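Local coordinates for protein putative trimethylamine methyltransferase (Rhizobium meliloti, PDB 4YYC) that probably transfers methyl groups as a member of the trimethylamine methyltransferase (MttB) family, at residues 288-293 with 341-346. Numbering follows the deposited sequence.
Sequences GTLTQI and YGAAQL
Helices 286-307 and 334-350 pack with Leu290 facing Ala343, the axes of the two short segments approaching to 10.2 Å and crossing at -36°. The CA atoms of Leu290 and Ala343 are 6.4 Å apart. Strand 313-322 lies between the helices in sequence and pairs in parallel with strands 269-277 and 354-355, so they are successive helices of a beta-alpha-beta succession, consistent with the TIM-barrel fold of the MttB family. The side-chain contacts are apolar and the interface is small, 161 Å² summed over both sides; no hydrogen bond crosses it.

Every contact within 4.5 Å involves Leu290, through its CD2 methyl in each closest pair. With CG anti to its own carbonyl carbon (chi1 -78°), the branch extends across the gap and sets CD2 over the Gly342-Ala343 peptide. CD1 lies farther off, 4.3 Å from CA of Gly342, which has no side chain. Ala343 offers a small methyl, its CB lying 3.8 Å from Leu290 CD2. Leu346, one turn on from Gly342, presents its CD1 at 4.2 Å from Leu290 CD2.

Earlier on helix 334-350, Val339 touches both Leu290 and Ile293, and Thr317 of strand 313-322 touches both Ile293 and Ala343, tying both helices to the sheet. Leu346 also packs on Leu59 of helix 56-73. The tightest approach is to the main chain: Leu290 CD2 sits 3.5 Å from Ala343 N.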
ATOM      1  N   GLY A 288       2.874  23.341  -2.133  1.00 20.27           N
ATOM      2  CA  GLY A 288       4.043  24.152  -1.830  1.00 20.32           C
ATOM      3  C   GLY A 288       5.321  23.345  -1.762  1.00 19.62           C
ATOM      4  O   GLY A 288       6.377  23.809  -2.230  1.00 19.94           O
ATOM      5  N   THR A 289       5.223  22.149  -1.189  1.00 19.33           N
ATOM      6  CA  THR A 289       6.340  21.235  -1.123  1.00 18.56           C
ATOM      7  C   THR A 289       6.794  20.850  -2.546  1.00 18.45           C
ATOM      8  O   THR A 289       7.983  20.884  -2.830  1.00 18.01           O
ATOM      9  CB  THR A 289       5.977  19.990  -0.299  1.00 18.13           C
ATOM     10  OG1 THR A 289       5.810  20.379   1.076  1.00 18.72           O
ATOM     11  CG2 THR A 289       7.035  18.904  -0.367  1.00 17.44           C
ATOM     12  N   LEU A 290       5.854  20.472  -3.405  1.00 18.70           N
ATOM     13  CA  LEU A 290       6.199  20.125  -4.782  1.00 19.18           C
ATOM     14  C   LEU A 290       6.882  21.261  -5.533  1.00 18.86           C
ATOM     15  O   LEU A 290       7.776  21.040  -6.324  1.00 18.77           O
ATOM     16  CB  LEU A 290       4.977  19.714  -5.598  1.00 20.41           C
ATOM     17  CG  LEU A 290       4.501  18.306  -5.316  1.00 21.39           C
ATOM     18  CD1 LEU A 290       3.189  18.077  -6.021  1.00 22.97           C
ATOM     19  CD2 LEU A 290       5.540  17.263  -5.733  1.00 21.57           C
ATOM     20  N   THR A 291       6.381  22.486  -5.365  1.00 18.97           N
ATOM     21  CA  THR A 291       6.969  23.622  -6.013  1.00 19.51           C
ATOM     22  C   THR A 291       8.434  23.783  -5.577  1.00 18.60           C
ATOM     23  O   THR A 291       9.329  24.018  -6.398  1.00 18.49           O
ATOM     24  CB  THR A 291       6.153  24.874  -5.636  1.00 20.64           C
ATOM     25  OG1 THR A 291       4.820  24.668  -6.115  1.00 21.59           O
ATOM     26  CG2 THR A 291       6.731  26.085  -6.224  1.00 21.44           C
ATOM     27  N   GLN A 292       8.664  23.703  -4.268  1.00 18.45           N
ATOM     28  CA  GLN A 292      10.039  23.849  -3.770  1.00 18.33           C
ATOM     29  C   GLN A 292      10.945  22.722  -4.271  1.00 17.91           C
ATOM     30  O   GLN A 292      12.086  22.950  -4.669  1.00 17.55           O
ATOM     31  CB  GLN A 292      10.073  23.907  -2.264  1.00 18.88           C
ATOM     32  CG  GLN A 292      11.382  24.463  -1.725  1.00 19.12           C
ATOM     33  CD  GLN A 292      11.397  24.300  -0.215  1.00 19.63           C
ATOM     34  OE1 GLN A 292      10.677  24.985   0.469  1.00 20.45           O
ATOM     35  NE2 GLN A 292      12.195  23.363   0.300  1.00 18.86           N
ATOM     36  N   ILE A 293      10.435  21.505  -4.223  1.00 17.56           N
ATOM     37  CA  ILE A 293      11.163  20.370  -4.756  1.00 17.23           C
ATOM     38  C   ILE A 293      11.589  20.578  -6.205  1.00 16.88           C
ATOM     39  O   ILE A 293      12.754  20.370  -6.568  1.00 16.59           O
ATOM     40  CB  ILE A 293      10.342  19.065  -4.635  1.00 17.44           C
ATOM     41  CG1 ILE A 293      10.326  18.617  -3.174  1.00 17.97           C
ATOM     42  CG2 ILE A 293      10.936  17.976  -5.515  1.00 17.71           C
ATOM     43  CD1 ILE A 293       9.248  17.560  -2.917  1.00 18.53           C
ATOM     44  N   TYR A 341       3.863  10.993  -5.500  1.00 15.51           N
ATOM     45  CA  TYR A 341       3.163  10.683  -6.755  1.00 15.29           C
ATOM     46  C   TYR A 341       3.267  11.867  -7.716  1.00 15.50           C
ATOM     47  O   TYR A 341       3.498  11.698  -8.899  1.00 15.67           O
ATOM     48  CB  TYR A 341       1.676  10.388  -6.528  1.00 15.22           C
ATOM     49  CG  TYR A 341       1.298   8.995  -6.050  1.00 14.82           C
ATOM     50  CD1 TYR A 341       1.659   7.855  -6.780  1.00 14.96           C
ATOM     51  CD2 TYR A 341       0.564   8.808  -4.885  1.00 14.81           C
ATOM     52  CE1 TYR A 341       1.253   6.593  -6.387  1.00 14.70           C
ATOM     53  CE2 TYR A 341       0.206   7.532  -4.469  1.00 14.45           C
ATOM     54  CZ  TYR A 341       0.540   6.447  -5.226  1.00 14.35           C
ATOM     55  OH  TYR A 341       0.206   5.174  -4.837  1.00 14.77           O
ATOM     56  N   GLY A 342       3.050  13.070  -7.194  1.00 15.35           N
ATOM     57  CA  GLY A 342       3.101  14.272  -7.975  1.00 15.97           C
ATOM     58  C   GLY A 342       4.505  14.551  -8.499  1.00 16.07           C
ATOM     59  O   GLY A 342       4.702  14.945  -9.674  1.00 16.97           O
ATOM     60  N   ALA A 343       5.483  14.338  -7.652  1.00 15.76           N
ATOM     61  CA  ALA A 343       6.869  14.613  -8.041  1.00 15.69           C
ATOM     62  C   ALA A 343       7.275  13.677  -9.194  1.00 15.57           C
ATOM     63  O   ALA A 343       8.003  14.054 -10.127  1.00 16.21           O
ATOM     64  CB  ALA A 343       7.805  14.466  -6.848  1.00 15.66           C
ATOM     65  N   ALA A 344       6.824  12.435  -9.153  1.00 15.36           N
ATOM     66  CA  ALA A 344       7.094  11.507 -10.262  1.00 15.46           C
ATOM     67  C   ALA A 344       6.539  12.004 -11.597  1.00 15.95           C
ATOM     68  O   ALA A 344       7.208  11.901 -12.639  1.00 16.05           O
ATOM     69  CB  ALA A 344       6.523  10.134  -9.948  1.00 15.13           C
ATOM     70  N   GLN A 345       5.337  12.572 -11.565  1.00 16.19           N
ATOM     71  CA  GLN A 345       4.769  13.173 -12.730  1.00 16.95           C
ATOM     72  C   GLN A 345       5.640  14.307 -13.243  1.00 17.12           C
ATOM     73  O   GLN A 345       5.907  14.384 -14.463  1.00 17.70           O
ATOM     74  CB  GLN A 345       3.352  13.711 -12.477  1.00 17.40           C
ATOM     75  CG  GLN A 345       2.354  12.636 -12.131  1.00 17.59           C
ATOM     76  CD  GLN A 345       0.956  13.181 -11.916  1.00 18.02           C
ATOM     77  OE1 GLN A 345       0.483  13.272 -10.774  1.00 18.31           O
ATOM     78  NE2 GLN A 345       0.329  13.590 -12.993  1.00 19.48           N
ATOM     79  N   LEU A 346       6.082  15.164 -12.336  1.00 16.80           N
ATOM     80  CA  LEU A 346       6.951  16.308 -12.726  1.00 17.43           C
ATOM     81  C   LEU A 346       8.287  15.853 -13.272  1.00 17.10           C
ATOM     82  O   LEU A 346       8.836  16.459 -14.201  1.00 17.30           O
ATOM     83  CB  LEU A 346       7.152  17.235 -11.543  1.00 17.62           C
ATOM     84  CG  LEU A 346       5.865  17.938 -11.103  1.00 18.48           C
ATOM     85  CD1 LEU A 346       6.112  18.523  -9.718  1.00 18.90           C
ATOM     86  CD2 LEU A 346       5.367  18.958 -12.100  1.00 19.40           C
TER